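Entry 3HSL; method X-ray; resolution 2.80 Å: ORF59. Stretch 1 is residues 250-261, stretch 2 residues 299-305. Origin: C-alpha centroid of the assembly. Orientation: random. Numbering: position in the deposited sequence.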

ATOM      1  N   SER A 250      13.388 -31.294  17.464  1.00 18.27           N
ATOM      2  CA  SER A 250      13.524 -30.421  16.317  1.00 18.82           C
ATOM      3  C   SER A 250      14.205 -29.172  16.772  1.00 19.13           C
ATOM      4  O   SER A 250      14.017 -28.746  17.897  1.00 18.87           O
ATOM      5  CB  SER A 250      12.170 -30.039  15.744  1.00 18.92           C
ATOM      6  OG  SER A 250      11.495 -31.178  15.248  1.00 21.59           O
ATOM      7  N   ARG A 251      15.006 -28.588  15.893  1.00 19.90           N
ATOM      8  CA  ARG A 251      15.662 -27.326  16.194  1.00 20.52           C
ATOM      9  C   ARG A 251      15.391 -26.374  15.034  1.00 20.61           C
ATOM     10  O   ARG A 251      16.054 -26.386  13.995  1.00 21.31           O
ATOM     11  CB  ARG A 251      17.135 -27.455  16.611  1.00 20.75           C
ATOM     12  CG  ARG A 251      18.054 -28.250  15.753  1.00 22.39           C
ATOM     13  CD  ARG A 251      19.485 -28.116  16.300  1.00 24.80           C
ATOM     14  NE  ARG A 251      19.582 -28.483  17.713  1.00 26.88           N
ATOM     15  CZ  ARG A 251      19.868 -29.704  18.167  1.00 29.07           C
ATOM     16  NH1 ARG A 251      20.094 -30.705  17.324  1.00 29.68           N
ATOM     17  NH2 ARG A 251      19.931 -29.931  19.474  1.00 29.88           N
ATOM     18  N   VAL A 252      14.384 -25.549  15.251  1.00 19.95           N
ATOM     19  CA  VAL A 252      13.916 -24.613  14.259  1.00 20.06           C
ATOM     20  C   VAL A 252      14.249 -23.167  14.586  1.00 20.28           C
ATOM     21  O   VAL A 252      14.733 -22.857  15.691  1.00 20.32           O
ATOM     22  CB  VAL A 252      12.388 -24.731  14.158  1.00 20.01           C
ATOM     23  CG1 VAL A 252      11.997 -26.181  13.900  1.00 20.15           C
ATOM     24  CG2 VAL A 252      11.754 -24.264  15.436  1.00 18.63           C
ATOM     25  N   SER A 253      13.985 -22.289  13.617  1.00 20.16           N
ATOM     26  CA  SER A 253      14.230 -20.865  13.786  1.00 20.45           C
ATOM     27  C   SER A 253      13.197 -20.225  14.685  1.00 20.92           C
ATOM     28  O   SER A 253      11.992 -20.408  14.476  1.00 20.54           O
ATOM     29  CB  SER A 253      14.169 -20.155  12.455  1.00 20.53           C
ATOM     30  OG  SER A 253      14.156 -18.761  12.680  1.00 21.06           O
ATOM     31  N   LEU A 254      13.679 -19.475  15.679  1.00 21.47           N
ATOM     32  CA  LEU A 254      12.819 -18.771  16.624  1.00 22.21           C
ATOM     33  C   LEU A 254      11.895 -17.778  15.941  1.00 23.66           C
ATOM     34  O   LEU A 254      10.713 -17.755  16.267  1.00 24.28           O
ATOM     35  CB  LEU A 254      13.629 -18.056  17.697  1.00 22.12           C
ATOM     36  CG  LEU A 254      12.833 -17.322  18.790  1.00 22.06           C
ATOM     37  CD1 LEU A 254      11.885 -18.246  19.564  1.00 22.03           C
ATOM     38  CD2 LEU A 254      13.763 -16.600  19.740  1.00 20.74           C
ATOM     39  N   GLU A 255      12.417 -16.965  15.008  1.00 24.68           N
ATOM     40  CA  GLU A 255      11.578 -16.001  14.278  1.00 25.51           C
ATOM     41  C   GLU A 255      10.466 -16.745  13.571  1.00 25.39           C
ATOM     42  O   GLU A 255       9.295 -16.353  13.652  1.00 26.15           O
ATOM     43  CB  GLU A 255      12.333 -15.231  13.198  1.00 26.43           C
ATOM     44  CG  GLU A 255      13.430 -14.259  13.639  1.00 28.93           C
ATOM     45  CD  GLU A 255      14.030 -13.502  12.440  1.00 30.56           C
ATOM     46  OE1 GLU A 255      13.377 -13.479  11.350  1.00 28.95           O
ATOM     47  OE2 GLU A 255      15.149 -12.940  12.606  1.00 31.36           O
ATOM     48  N   SER A 256      10.837 -17.819  12.879  1.00 24.55           N
ATOM     49  CA  SER A 256       9.853 -18.613  12.163  1.00 24.14           C
ATOM     50  C   SER A 256       8.801 -19.177  13.109  1.00 23.71           C
ATOM     51  O   SER A 256       7.629 -19.214  12.769  1.00 24.02           O
ATOM     52  CB  SER A 256      10.517 -19.728  11.361  1.00 24.10           C
ATOM     53  OG  SER A 256      11.320 -19.186  10.323  1.00 24.69           O
ATOM     54  N   LEU A 257       9.217 -19.608  14.294  1.00 23.01           N
ATOM     55  CA  LEU A 257       8.288 -20.191  15.246  1.00 22.27           C
ATOM     56  C   LEU A 257       7.268 -19.172  15.735  1.00 21.85           C
ATOM     57  O   LEU A 257       6.080 -19.455  15.723  1.00 21.61           O
ATOM     58  CB  LEU A 257       9.032 -20.876  16.398  1.00 22.26           C
ATOM     59  CG  LEU A 257       8.223 -21.603  17.486  1.00 22.31           C
ATOM     60  CD1 LEU A 257       7.238 -22.622  16.917  1.00 22.88           C
ATOM     61  CD2 LEU A 257       9.142 -22.280  18.474  1.00 21.39           C
ATOM     62  N   ILE A 258       7.741 -18.001  16.160  1.00 21.70           N
ATOM     63  CA  ILE A 258       6.880 -16.921  16.635  1.00 21.69           C
ATOM     64  C   ILE A 258       5.824 -16.618  15.551  1.00 21.48           C
ATOM     65  O   ILE A 258       4.626 -16.763  15.769  1.00 21.36           O
ATOM     66  CB  ILE A 258       7.688 -15.610  16.879  1.00 22.03           C
ATOM     67  CG1 ILE A 258       8.923 -15.809  17.792  1.00 23.22           C
ATOM     68  CG2 ILE A 258       6.771 -14.492  17.413  1.00 21.68           C
ATOM     69  CD1 ILE A 258       8.648 -16.060  19.268  1.00 23.09           C
ATOM     70  N   ALA A 259       6.287 -16.197  14.380  1.00 21.27           N
ATOM     71  CA  ALA A 259       5.410 -15.872  13.268  1.00 21.08           C
ATOM     72  C   ALA A 259       4.477 -17.043  12.934  1.00 21.14           C
ATOM     73  O   ALA A 259       3.280 -16.857  12.705  1.00 20.75           O
ATOM     74  CB  ALA A 259       6.241 -15.503  12.066  1.00 20.84           C
ATOM     75  N   ALA A 260       5.028 -18.253  12.908  1.00 21.05           N
ATOM     76  CA  ALA A 260       4.224 -19.410  12.599  1.00 20.79           C
ATOM     77  C   ALA A 260       3.049 -19.464  13.572  1.00 21.06           C
ATOM     78  O   ALA A 260       1.898 -19.492  13.137  1.00 21.68           O
ATOM     79  CB  ALA A 260       5.045 -20.664  12.645  1.00 20.43           C
ATOM     80  N   LEU A 261       3.336 -19.471  14.875  1.00 20.85           N
ATOM     81  CA  LEU A 261       2.298 -19.518  15.909  1.00 20.70           C
ATOM     82  C   LEU A 261       1.351 -18.325  15.905  1.00 21.94           C
ATOM     83  O   LEU A 261       0.215 -18.427  16.348  1.00 22.53           O
ATOM     84  CB  LEU A 261       2.918 -19.636  17.290  1.00 19.76           C
ATOM     85  CG  LEU A 261       3.690 -20.895  17.675  1.00 18.53           C
ATOM     86  CD1 LEU A 261       4.311 -20.652  19.035  1.00 16.97           C
ATOM     87  CD2 LEU A 261       2.822 -22.177  17.661  1.00 16.03           C
ATOM     88  N   SER A 299      -0.912 -23.516   7.127  1.00 20.70           N
ATOM     89  CA  SER A 299       0.147 -24.053   7.979  1.00 19.28           C
ATOM     90  C   SER A 299       1.466 -23.445   7.595  1.00 18.24           C
ATOM     91  O   SER A 299       1.557 -22.772   6.587  1.00 18.40           O
ATOM     92  CB  SER A 299       0.245 -25.572   7.867  1.00 19.01           C
ATOM     93  OG  SER A 299       0.763 -25.938   6.609  1.00 17.89           O
ATOM     94  N   VAL A 300       2.486 -23.688   8.409  1.00 17.55           N
ATOM     95  CA  VAL A 300       3.826 -23.186   8.157  1.00 16.83           C
ATOM     96  C   VAL A 300       4.785 -24.330   8.430  1.00 16.94           C
ATOM     97  O   VAL A 300       4.781 -24.892   9.505  1.00 17.23           O
ATOM     98  CB  VAL A 300       4.199 -22.008   9.087  1.00 16.65           C
ATOM     99  CG1 VAL A 300       5.578 -21.524   8.774  1.00 15.21           C
ATOM    100  CG2 VAL A 300       3.190 -20.835   8.979  1.00 16.18           C
ATOM    101  N   LEU A 301       5.605 -24.677   7.452  1.00 17.32           N
ATOM    102  CA  LEU A 301       6.582 -25.735   7.605  1.00 17.63           C
ATOM    103  C   LEU A 301       7.846 -25.123   8.178  1.00 18.98           C
ATOM    104  O   LEU A 301       8.415 -24.208   7.577  1.00 19.48           O
ATOM    105  CB  LEU A 301       6.897 -26.348   6.252  1.00 16.93           C
ATOM    106  CG  LEU A 301       5.685 -26.906   5.514  1.00 16.24           C
ATOM    107  CD1 LEU A 301       6.068 -27.493   4.182  1.00 13.48           C
ATOM    108  CD2 LEU A 301       4.981 -27.936   6.360  1.00 16.74           C
ATOM    109  N   LEU A 302       8.285 -25.614   9.338  1.00 19.85           N
ATOM    110  CA  LEU A 302       9.501 -25.104   9.970  1.00 20.00           C
ATOM    111  C   LEU A 302      10.645 -25.992   9.576  1.00 20.70           C
ATOM    112  O   LEU A 302      10.640 -27.194   9.861  1.00 21.09           O
ATOM    113  CB  LEU A 302       9.379 -25.060  11.490  1.00 19.54           C
ATOM    114  CG  LEU A 302       8.302 -24.158  12.079  1.00 19.74           C
ATOM    115  CD1 LEU A 302       8.395 -24.283  13.579  1.00 20.80           C
ATOM    116  CD2 LEU A 302       8.456 -22.703  11.662  1.00 18.26           C
ATOM    117  N   LEU A 303      11.629 -25.401   8.920  1.00 21.30           N
ATOM    118  CA  LEU A 303      12.787 -26.154   8.479  1.00 22.26           C
ATOM    119  C   LEU A 303      13.792 -26.370   9.586  1.00 23.29           C
ATOM    120  O   LEU A 303      14.035 -25.495  10.421  1.00 23.36           O
ATOM    121  CB  LEU A 303      13.430 -25.485   7.272  1.00 22.55           C
ATOM    122  CG  LEU A 303      12.534 -25.498   6.034  1.00 23.31           C
ATOM    123  CD1 LEU A 303      13.010 -24.533   4.961  1.00 24.42           C
ATOM    124  CD2 LEU A 303      12.428 -26.915   5.508  1.00 23.85           C
ATOM    125  N   GLU A 304      14.367 -27.567   9.562  1.00 24.62           N
ATOM    126  CA  GLU A 304      15.354 -28.018  10.518  1.00 25.82           C
ATOM    127  C   GLU A 304      16.547 -27.094  10.285  1.00 25.77           C
ATOM    128  O   GLU A 304      16.895 -26.817   9.139  1.00 26.22           O
ATOM    129  CB  GLU A 304      15.689 -29.471  10.177  1.00 26.68           C
ATOM    130  CG  GLU A 304      16.051 -30.405  11.353  1.00 30.43           C
ATOM    131  CD  GLU A 304      17.317 -30.058  12.104  1.00 32.80           C
ATOM    132  OE1 GLU A 304      18.183 -29.343  11.550  1.00 33.70           O
ATOM    133  OE2 GLU A 304      17.434 -30.519  13.265  1.00 33.86           O
ATOM    134  N   VAL A 305      17.167 -26.613  11.358  1.00 25.76           N
ATOM    135  CA  VAL A 305      18.319 -25.707  11.251  1.00 25.54           C
ATOM    136  C   VAL A 305      19.611 -26.389  11.711  1.00 25.75           C
ATOM    137  O   VAL A 305      19.718 -26.855  12.850  1.00 25.79           O
ATOM    138  CB  VAL A 305      18.103 -24.384  12.047  1.00 25.33           C
ATOM    139  CG1 VAL A 305      19.334 -23.493  11.950  1.00 25.60           C
ATOM    140  CG2 VAL A 305      16.888 -23.647  11.545  1.00 24.26           C
TER

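Contact between residues 250-261 and 299-305 of ORF59, two segments of one chain. The first segment runs as a strand through Ser 253 and then turns into a helix; the second is a strand through Leu 302 that leads into a less regular tail. The helix and the second strand run nearly antiparallel, at 166°, with their axes 8.9 Å apart at closest approach, and together the segments bury 463 Å².

Ser 250 stays out of contact. At Arg 251 the backbone makes the one hydrogen bond between the segments: Val 305 N donates to Arg 251 O over 2.9 Å, with an N-H...O angle of 150°, tying Val 305 to the first strand, two residues before its end. The side chain of Arg 251 meets Glu 304 through its aliphatic part, Arg 251 CG lying 3.4 Å from Glu 304 OE2. The guanidinium stays farther off, Arg 251 NH1 lying 4.8 Å from Glu 304 OE2, so the opposite charges form no salt bridge. Glu 304 has its CA-to-CB bond pointing away, yet its carboxylate end comes back to reach this contact.

Val 252 lies beside the start of the tail, its CA 5.3 Å from the CA of Glu 304. Its methyl CG1 packs 3.7 Å from Leu 302 CB, while its CA sits 3.9 Å from Leu 303 O; the CA-to-CB bond of Leu 303 points away. Ser 253 follows, its backbone N 3.8 Å from Val 305 CG2, a methyl that lies against the peptide between Val 252 and Ser 253. Ser 253 is also the N-cap: its OG accepts a weak, nearly straight hydrogen bond from Ser 256 N at 3.5 Å, and its carbonyl O accepts from Leu 257 N at 2.9 Å, so the helix starts with both groups engaged.

Leu 254 and Glu 255 are out of reach of the second segment. The CA-to-CB bond of Ser 256 points toward it and places CB 3.6 Å from Leu 302 CD2, an approach made through carbon, while its hydroxyl is hydrogen-bonded elsewhere in the structure. The next residue, Leu 257, has its CA-to-CB bond directed away, but its CD1 still reaches within 3.9 Å of Leu 302 CD1. Ile 258 and Ala 259 make no contact. Ala 260, one turn on from Ser 256, faces the strand, with Ala 260 CA 5.8 Å from Val 300 CA; its single methyl, CB, packs 3.9 Å from Val 300 CB and 4.1 Å from Leu 302 CD2. Leu 302, touched by Val 252, Ser 256, Leu 257 and Ala 260, is thus the apolar centre of the contact. The CA-to-CB bond of Leu 261 points away.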